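Local coordinates for protein SM80.1 Vicilin (Solanum melongena, PDB 5VF5) that probably serves as a seed storage protein of the 7S vicilin type, built from two cupin domains, one of which binds a copper ion, at residues A[244-249]-A[264-269]; A[17-22]-A[316-321]. All coordinates share one frame; numbering follows the deposited sequence.

Contact 1: residues A[244-249]-A[264-269]; sequences AVAFMN and STRVVM. With ACT (acetate ion), chain C.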
ATOM      1  N   ALA A 244      -8.151  -5.143   1.658  1.00 12.02           N
ATOM      2  CA  ALA A 244      -7.241  -6.118   2.190  1.00 11.96           C
ATOM      3  C   ALA A 244      -5.834  -5.585   2.142  1.00 10.43           C
ATOM      4  O   ALA A 244      -5.508  -4.703   1.313  1.00 11.48           O
ATOM      5  CB  ALA A 244      -7.310  -7.395   1.407  1.00 12.38           C
ATOM      6  N   VAL A 245      -4.972  -6.173   2.951  1.00 11.12           N
ATOM      7  CA  VAL A 245      -3.540  -5.899   2.884  1.00 10.32           C
ATOM      8  C   VAL A 245      -2.827  -7.226   2.714  1.00 12.05           C
ATOM      9  O   VAL A 245      -2.943  -8.098   3.575  1.00 12.25           O
ATOM     10  CB  VAL A 245      -2.982  -5.158   4.116  1.00 11.99           C
ATOM     11  CG1 VAL A 245      -1.512  -4.910   3.933  1.00 13.88           C
ATOM     12  CG2 VAL A 245      -3.798  -3.910   4.393  1.00 14.19           C
ATOM     13  N   ALA A 246      -2.109  -7.377   1.614  1.00 13.56           N
ATOM     14  CA  ALA A 246      -1.468  -8.605   1.252  1.00 13.85           C
ATOM     15  C   ALA A 246       0.048  -8.370   1.321  1.00 12.55           C
ATOM     16  O   ALA A 246       0.578  -7.323   0.924  1.00 13.40           O
ATOM     17  CB  ALA A 246      -1.871  -9.063  -0.131  1.00 17.58           C
ATOM     18  N   PHE A 247       0.746  -9.397   1.766  1.00 12.16           N
ATOM     19  CA  PHE A 247       2.191  -9.438   1.801  1.00 12.36           C
ATOM     20  C   PHE A 247       2.669 -10.638   0.988  1.00 13.51           C
ATOM     21  O   PHE A 247       2.287 -11.775   1.286  1.00 14.96           O
ATOM     22  CB  PHE A 247       2.651  -9.601   3.249  1.00 15.39           C
ATOM     23  CG  PHE A 247       2.149  -8.519   4.169  1.00 15.89           C
ATOM     24  CD1 PHE A 247       0.904  -8.603   4.763  1.00 15.22           C
ATOM     25  CD2 PHE A 247       2.921  -7.380   4.375  1.00 17.13           C
ATOM     26  CE1 PHE A 247       0.462  -7.605   5.619  1.00 15.94           C
ATOM     27  CE2 PHE A 247       2.507  -6.379   5.255  1.00 15.95           C
ATOM     28  CZ  PHE A 247       1.250  -6.481   5.849  1.00 18.16           C
ATOM     29  N   MET A 248       3.441 -10.384  -0.065  1.00 12.19           N
ATOM     30  CA  MET A 248       3.942 -11.474  -0.899  1.00 11.77           C
ATOM     31  C   MET A 248       5.437 -11.364  -0.948  1.00 13.66           C
ATOM     32  O   MET A 248       5.973 -10.300  -1.238  1.00 14.50           O
ATOM     33  CB  MET A 248       3.326 -11.464  -2.303  1.00 15.28           C
ATOM     34  CG  MET A 248       3.765 -12.629  -3.171  1.00 15.57           C
ATOM     35  SD  MET A 248       2.673 -12.877  -4.567  0.60 16.38           S
ATOM     36  CE  MET A 248       3.262 -11.523  -5.548  0.60 18.73           C
ATOM     37  N   ASN A 249       6.089 -12.494  -0.690  1.00 13.83           N
ATOM     38  CA  ASN A 249       7.510 -12.623  -0.822  1.00 14.86           C
ATOM     39  C   ASN A 249       7.813 -13.770  -1.770  1.00 15.22           C
ATOM     40  O   ASN A 249       7.290 -14.876  -1.598  1.00 16.70           O
ATOM     41  CB  ASN A 249       8.187 -12.880   0.525  1.00 18.57           C
ATOM     42  CG  ASN A 249       9.709 -12.799   0.417  1.00 23.06           C
ATOM     43  OD1 ASN A 249      10.259 -11.781   0.013  1.00 25.20           O
ATOM     44  ND2 ASN A 249      10.370 -13.890   0.660  1.00 28.13           N
ATOM     45  N   SER A 264     -11.029  -8.722  -6.615  1.00  9.50           N
ATOM     46  CA  SER A 264     -10.319  -7.629  -6.028  1.00 10.66           C
ATOM     47  C   SER A 264      -9.229  -7.105  -6.932  1.00 10.70           C
ATOM     48  O   SER A 264      -8.416  -7.866  -7.407  1.00 13.11           O
ATOM     49  CB  SER A 264      -9.750  -8.046  -4.674  1.00 11.24           C
ATOM     50  OG  SER A 264      -8.982  -7.018  -4.042  1.00 12.39           O
ATOM     51  N   THR A 265      -9.247  -5.807  -7.159  1.00 10.43           N
ATOM     52  CA  THR A 265      -8.140  -5.127  -7.827  1.00  9.68           C
ATOM     53  C   THR A 265      -7.045  -4.879  -6.796  1.00 10.37           C
ATOM     54  O   THR A 265      -7.333  -4.520  -5.638  1.00 12.26           O
ATOM     55  CB  THR A 265      -8.617  -3.771  -8.384  1.00 10.18           C
ATOM     56  OG1 THR A 265      -9.571  -4.000  -9.413  1.00 12.34           O
ATOM     57  CG2 THR A 265      -7.487  -2.937  -8.947  1.00  9.72           C
ATOM     58  N   ARG A 266      -5.796  -5.114  -7.189  1.00  9.66           N
ATOM     59  CA  ARG A 266      -4.652  -4.987  -6.291  1.00  9.85           C
ATOM     60  C   ARG A 266      -3.752  -3.860  -6.683  1.00  9.77           C
ATOM     61  O   ARG A 266      -3.466  -3.682  -7.854  1.00 12.26           O
ATOM     62  CB  ARG A 266      -3.877  -6.308  -6.217  1.00 12.23           C
ATOM     63  CG  ARG A 266      -4.760  -7.498  -5.765  1.00 14.04           C
ATOM     64  CD  ARG A 266      -4.776  -7.568  -4.223  1.00 18.46           C
ATOM     65  NE  ARG A 266      -6.041  -7.888  -3.673  1.00 22.96           N
ATOM     66  CZ  ARG A 266      -6.244  -8.713  -2.692  1.00 15.49           C
ATOM     67  NH1 ARG A 266      -5.233  -9.459  -2.208  1.00 18.35           N
ATOM     68  NH2 ARG A 266      -7.444  -8.787  -2.202  1.00 17.60           N
ATOM     69  N   VAL A 267      -3.344  -3.072  -5.695  1.00  9.24           N
ATOM     70  CA  VAL A 267      -2.367  -2.016  -5.906  1.00  9.78           C
ATOM     71  C   VAL A 267      -1.105  -2.437  -5.186  1.00 10.49           C
ATOM     72  O   VAL A 267      -1.049  -2.393  -3.944  1.00 10.57           O
ATOM     73  CB  VAL A 267      -2.870  -0.646  -5.408  1.00 10.42           C
ATOM     74  CG1 VAL A 267      -1.859   0.417  -5.743  1.00 10.88           C
ATOM     75  CG2 VAL A 267      -4.220  -0.276  -6.024  1.00 11.64           C
ATOM     76  N   VAL A 268      -0.150  -2.937  -5.969  1.00 11.03           N
ATOM     77  CA  VAL A 268       1.027  -3.653  -5.477  1.00 11.43           C
ATOM     78  C   VAL A 268       2.222  -2.735  -5.448  1.00  9.70           C
ATOM     79  O   VAL A 268       2.528  -2.150  -6.483  1.00 12.01           O
ATOM     80  CB  VAL A 268       1.314  -4.859  -6.406  1.00 14.35           C
ATOM     81  CG1 VAL A 268       2.613  -5.559  -6.039  1.00 20.05           C
ATOM     82  CG2 VAL A 268       0.102  -5.792  -6.356  1.00 17.66           C
ATOM     83  N   MET A 269       2.845  -2.544  -4.302  1.00 11.00           N
ATOM     84  CA  MET A 269       4.129  -1.757  -4.265  0.50 12.01           C
ATOM     85  C   MET A 269       5.279  -2.560  -3.794  1.00 13.04           C
ATOM     86  O   MET A 269       5.247  -3.373  -2.849  1.00 14.88           O
ATOM     87  CB  MET A 269       4.134  -0.536  -3.350  0.50 13.75           C
ATOM     88  CG  MET A 269       5.446   0.299  -3.457  0.50 12.20           C
ATOM     89  SD  MET A 269       5.442   1.766  -2.448  0.50 13.11           S
ATOM     90  CE  MET A 269       5.523   1.033  -0.847  0.50 12.71           C
TER
HETATM   91  C   ACT C 502      -2.148 -10.050  -4.840  1.00 13.12           C
HETATM   92  O   ACT C 502      -2.884 -10.131  -3.808  1.00 14.90           O
HETATM   93  OXT ACT C 502      -2.553 -10.486  -5.940  1.00 12.25           O
HETATM   94  CH3 ACT C 502      -0.755  -9.470  -4.802  1.00 14.38           C
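Arg266 meets Ala244 and Ala246 in a buried contact between two strands of the same antiparallel sheet in the second cupin barrel. Strands 243-250 and 265-272 are not direct neighbours: strand 337-344 runs between them, and the CA atoms of Ala246 and Val268 are 8.7 Å apart. The arginine side chain reaches over the intervening strand on one side of the sheet. Its chain is bent at chi2 (-87°) and chi3 (140°), which carries the guanidinium across to the two methyl groups. Ala244 CB lies 3.9 Å from Arg266 NH2 and Ala246 CB 4.0 Å from Arg266 NH1, both approaching the flat group obliquely.

Polar partners fix its rotation. Ser264 OG sits in the guanidinium plane and is gripped side-on by two nitrogens, with Arg266 NE 3.1 Å and Arg266 NH2 3.0 Å from that one oxygen; the hydroxyl is also bonded to the carbonyl of Ile344. At the other end, Arg266 NH1 forms a salt bridge with Glu229 and donates to an acetate oxygen, ACT O, at 2.9 Å. Tyr259, Asn261 and Lys351 also bind this acetate, which probably came from the crystallisation liquor. The two alanine methyls thus pack from one strand against a buried cation whose charge is probably balanced chiefly by Glu229, the acetate being shared with Lys351, in a barrel pocket able to hold a small carboxylate.

Contact 2: residues A[17-22]-A[316-321]; sequences QRFQSR and GDVLVI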
ATOM      1  N   GLN A  17       9.060   7.183  -9.641  1.00 15.48           N
ATOM      2  CA  GLN A  17       9.250   8.608  -9.911  0.50 17.61           C
ATOM      3  C   GLN A  17       7.942   9.359 -10.084  1.00 17.20           C
ATOM      4  O   GLN A  17       7.932  10.582 -10.030  1.00 18.56           O
ATOM      5  CB  GLN A  17      10.146   8.790 -11.133  0.50 18.82           C
ATOM      6  CG  GLN A  17      11.604   8.455 -10.833  0.50 20.98           C
ATOM      7  N   ARG A  18       6.842   8.621 -10.330  1.00 14.73           N
ATOM      8  CA  ARG A  18       5.535   9.266 -10.465  1.00 14.50           C
ATOM      9  C   ARG A  18       4.929   9.707  -9.162  1.00 14.61           C
ATOM     10  O   ARG A  18       3.998  10.506  -9.170  1.00 14.61           O
ATOM     11  CB  ARG A  18       4.583   8.402 -11.277  1.00 15.81           C
ATOM     12  CG  ARG A  18       5.065   8.399 -12.730  1.00 25.56           C
ATOM     13  CD  ARG A  18       4.198   7.659 -13.666  1.00 32.17           C
ATOM     14  NE  ARG A  18       2.813   8.098 -13.759  1.00 27.94           N
ATOM     15  CZ  ARG A  18       1.850   7.314 -14.233  1.00 29.74           C
ATOM     16  NH1 ARG A  18       2.167   6.109 -14.693  1.00 30.53           N
ATOM     17  NH2 ARG A  18       0.585   7.733 -14.269  1.00 30.22           N
ATOM     18  N   PHE A  19       5.433   9.198  -8.049  1.00 14.48           N
ATOM     19  CA  PHE A  19       4.990   9.683  -6.754  1.00 14.35           C
ATOM     20  C   PHE A  19       5.456  11.145  -6.596  1.00 14.43           C
ATOM     21  O   PHE A  19       6.608  11.444  -6.857  1.00 19.61           O
ATOM     22  CB  PHE A  19       5.493   8.879  -5.564  1.00 15.62           C
ATOM     23  CG  PHE A  19       4.831   7.523  -5.361  1.00 13.42           C
ATOM     24  CD1 PHE A  19       5.075   6.459  -6.223  1.00 14.86           C
ATOM     25  CD2 PHE A  19       4.018   7.298  -4.284  1.00 13.05           C
ATOM     26  CE1 PHE A  19       4.476   5.249  -6.015  1.00 15.67           C
ATOM     27  CE2 PHE A  19       3.457   6.053  -4.045  1.00 12.23           C
ATOM     28  CZ  PHE A  19       3.675   5.031  -4.905  1.00 13.84           C
ATOM     29  N   GLN A  20       4.563  12.029  -6.177  1.00 12.77           N
ATOM     30  CA  GLN A  20       4.859  13.473  -6.073  1.00 14.36           C
ATOM     31  C   GLN A  20       4.947  13.891  -4.613  1.00 13.18           C
ATOM     32  O   GLN A  20       3.981  13.651  -3.873  1.00 14.09           O
ATOM     33  CB  GLN A  20       3.759  14.256  -6.786  1.00 18.30           C
ATOM     34  CG  GLN A  20       3.729  13.989  -8.285  1.00 23.94           C
ATOM     35  CD  GLN A  20       2.709  14.806  -9.051  1.00 34.41           C
ATOM     36  OE1 GLN A  20       1.485  14.673  -8.855  1.00 40.71           O
ATOM     37  NE2 GLN A  20       3.204  15.627  -9.971  1.00 41.73           N
ATOM     38  N   SER A  21       6.060  14.514  -4.198  1.00 13.35           N
ATOM     39  CA  SER A  21       6.156  15.039  -2.828  1.00 13.86           C
ATOM     40  C   SER A  21       5.127  16.128  -2.607  1.00 13.91           C
ATOM     41  O   SER A  21       4.998  17.047  -3.408  1.00 17.57           O
ATOM     42  CB  SER A  21       7.513  15.680  -2.430  1.00 18.00           C
ATOM     43  OG  SER A  21       8.528  14.781  -2.485  1.00 25.06           O
ATOM     44  N   ARG A  22       4.426  16.048  -1.491  1.00 14.50           N
ATOM     45  CA  ARG A  22       3.449  17.062  -1.119  1.00 16.34           C
ATOM     46  C   ARG A  22       4.045  18.297  -0.444  1.00 15.64           C
ATOM     47  O   ARG A  22       3.418  19.345  -0.372  1.00 19.15           O
ATOM     48  CB  ARG A  22       2.348  16.458  -0.258  1.00 20.16           C
ATOM     49  CG  ARG A  22       1.327  15.658  -1.096  1.00 27.48           C
ATOM     50  CD  ARG A  22       0.284  16.622  -1.704  1.00 30.26           C
ATOM     51  NE  ARG A  22      -0.772  16.033  -2.533  1.00 26.31           N
ATOM     52  CZ  ARG A  22      -1.962  15.576  -2.113  1.00 24.83           C
ATOM     53  NH1 ARG A  22      -2.287  15.533  -0.830  1.00 28.57           N
ATOM     54  NH2 ARG A  22      -2.813  15.080  -3.003  1.00 26.31           N
ATOM     55  N   GLY A 316       9.737   0.587  -4.865  1.00 11.99           N
ATOM     56  CA  GLY A 316       8.932   1.811  -4.883  1.00 14.10           C
ATOM     57  C   GLY A 316       7.972   1.927  -6.070  1.00 11.48           C
ATOM     58  O   GLY A 316       7.123   2.813  -6.089  1.00 13.67           O
ATOM     59  N   ASP A 317       8.095   1.032  -7.047  1.00 10.61           N
ATOM     60  CA  ASP A 317       7.179   1.000  -8.168  1.00 11.37           C
ATOM     61  C   ASP A 317       5.857   0.391  -7.741  1.00 11.18           C
ATOM     62  O   ASP A 317       5.811  -0.452  -6.820  1.00 13.10           O
ATOM     63  CB  ASP A 317       7.712   0.131  -9.306  1.00 12.33           C
ATOM     64  CG  ASP A 317       8.927   0.714 -10.015  1.00 13.48           C
ATOM     65  OD1 ASP A 317       9.251   1.915  -9.861  1.00 14.83           O
ATOM     66  OD2 ASP A 317       9.544  -0.102 -10.746  1.00 14.05           O
ATOM     67  N   VAL A 318       4.810   0.765  -8.436  1.00 10.72           N
ATOM     68  CA  VAL A 318       3.466   0.226  -8.268  1.00  9.82           C
ATOM     69  C   VAL A 318       2.961  -0.456  -9.527  1.00  9.27           C
ATOM     70  O   VAL A 318       3.132   0.052 -10.643  1.00 10.66           O
ATOM     71  CB  VAL A 318       2.510   1.348  -7.817  1.00 12.53           C
ATOM     72  CG1 VAL A 318       1.054   0.962  -7.936  1.00 12.95           C
ATOM     73  CG2 VAL A 318       2.861   1.776  -6.401  1.00 13.66           C
ATOM     74  N   LEU A 319       2.304  -1.601  -9.355  1.00 10.15           N
ATOM     75  CA  LEU A 319       1.542  -2.215 -10.408  1.00  9.66           C
ATOM     76  C   LEU A 319       0.113  -2.375  -9.939  1.00  9.85           C
ATOM     77  O   LEU A 319      -0.104  -2.940  -8.869  1.00 10.52           O
ATOM     78  CB  LEU A 319       2.083  -3.585 -10.774  1.00 10.41           C
ATOM     79  CG  LEU A 319       1.424  -4.275 -11.959  1.00 11.11           C
ATOM     80  CD1 LEU A 319       1.609  -3.549 -13.284  1.00 12.21           C
ATOM     81  CD2 LEU A 319       1.918  -5.703 -12.079  1.00 12.30           C
ATOM     82  N   VAL A 320      -0.847  -1.974 -10.758  1.00  9.59           N
ATOM     83  CA  VAL A 320      -2.246  -2.228 -10.487  1.00  9.59           C
ATOM     84  C   VAL A 320      -2.608  -3.520 -11.251  1.00  9.64           C
ATOM     85  O   VAL A 320      -2.415  -3.603 -12.463  1.00 11.04           O
ATOM     86  CB  VAL A 320      -3.135  -1.059 -10.921  1.00 10.53           C
ATOM     87  CG1 VAL A 320      -4.598  -1.431 -10.773  1.00 11.72           C
ATOM     88  CG2 VAL A 320      -2.776   0.198 -10.133  1.00 11.61           C
ATOM     89  N   ILE A 321      -3.135  -4.498 -10.531  1.00  9.91           N
ATOM     90  CA  ILE A 321      -3.601  -5.735 -11.138  1.00 10.07           C
ATOM     91  C   ILE A 321      -5.134  -5.683 -11.112  1.00  9.50           C
ATOM     92  O   ILE A 321      -5.734  -5.924 -10.029  1.00 10.65           O
ATOM     93  CB  ILE A 321      -3.142  -6.994 -10.358  1.00 11.57           C
ATOM     94  CG1 ILE A 321      -1.632  -6.934  -9.982  1.00 12.34           C
ATOM     95  CG2 ILE A 321      -3.501  -8.236 -11.205  1.00 11.98           C
ATOM     96  CD1 ILE A 321      -1.254  -8.043  -9.026  1.00 13.77           C
TER
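Phe19 contributes the largest share of the buried surface, reaching from the N-terminal arm to the start of strand 318-321, where Gly316 and Val318 receive it. The ring meets Val318 with its edge: Phe19 CZ is 3.7 Å from Val318 CG2, a methyl that lies in the ring plane, and the neighbouring Phe19 CE1 is 3.8 Å from the same methyl. The two side chains cross at about a right angle. Val318 chi1 of 166° sets CG2 beside the backbone N, and this is the branch that meets the ring.

The same corner of the ring also reaches the backbone, with Phe19 CE1 3.6 Å from Gly316 O. This carbonyl approaches obliquely. Gly316 has a positive phi of 89°, a conformation that favours glycine, in the turn leading into the strand.

Vicilins carry two cupin barrels in one chain, and this contact joins them near the N-terminus. Strand 20-21 is an edge strand of a first-barrel sheet, pairing with strand 28-32, whereas the preceding strand 13-14 is added to the edge of a second-barrel sheet beside strand 318-321. Phe19 sits where the chain passes from one sheet to the other, and it also packs on Leu33 and Arg31. Val318 also packs on Val267 and Met269 of strand 265-272. Asp317, between the two residues that touch Phe19, turns its carboxylate to Lys15 in a salt bridge and accepts a bond from the backbone N of Ser16, pinning the arm just ahead of the phenylalanine.

How the contacts relate
The two contacts lie with their centres 14 Å apart and meet through one sheet of the second barrel, where strands 265-272 and 318-321 are antiparallel neighbours. Probable backbone hydrogen bonds join them: Arg266 O to Ile321 N at 2.8 Å and Val268 N to Leu319 O at 2.9 Å. Met269 CG also packs 3.5 Å from Asp317 O. Along the chain, contact 1 is nested within the long loop that contact 2 closes. Contact 1 faces the acetate pocket, its Arg266 side chain about 13 Å from the copper ion, while contact 2 lies where the two barrels meet, with the Phe19 side chain about 12 Å from the sodium ion.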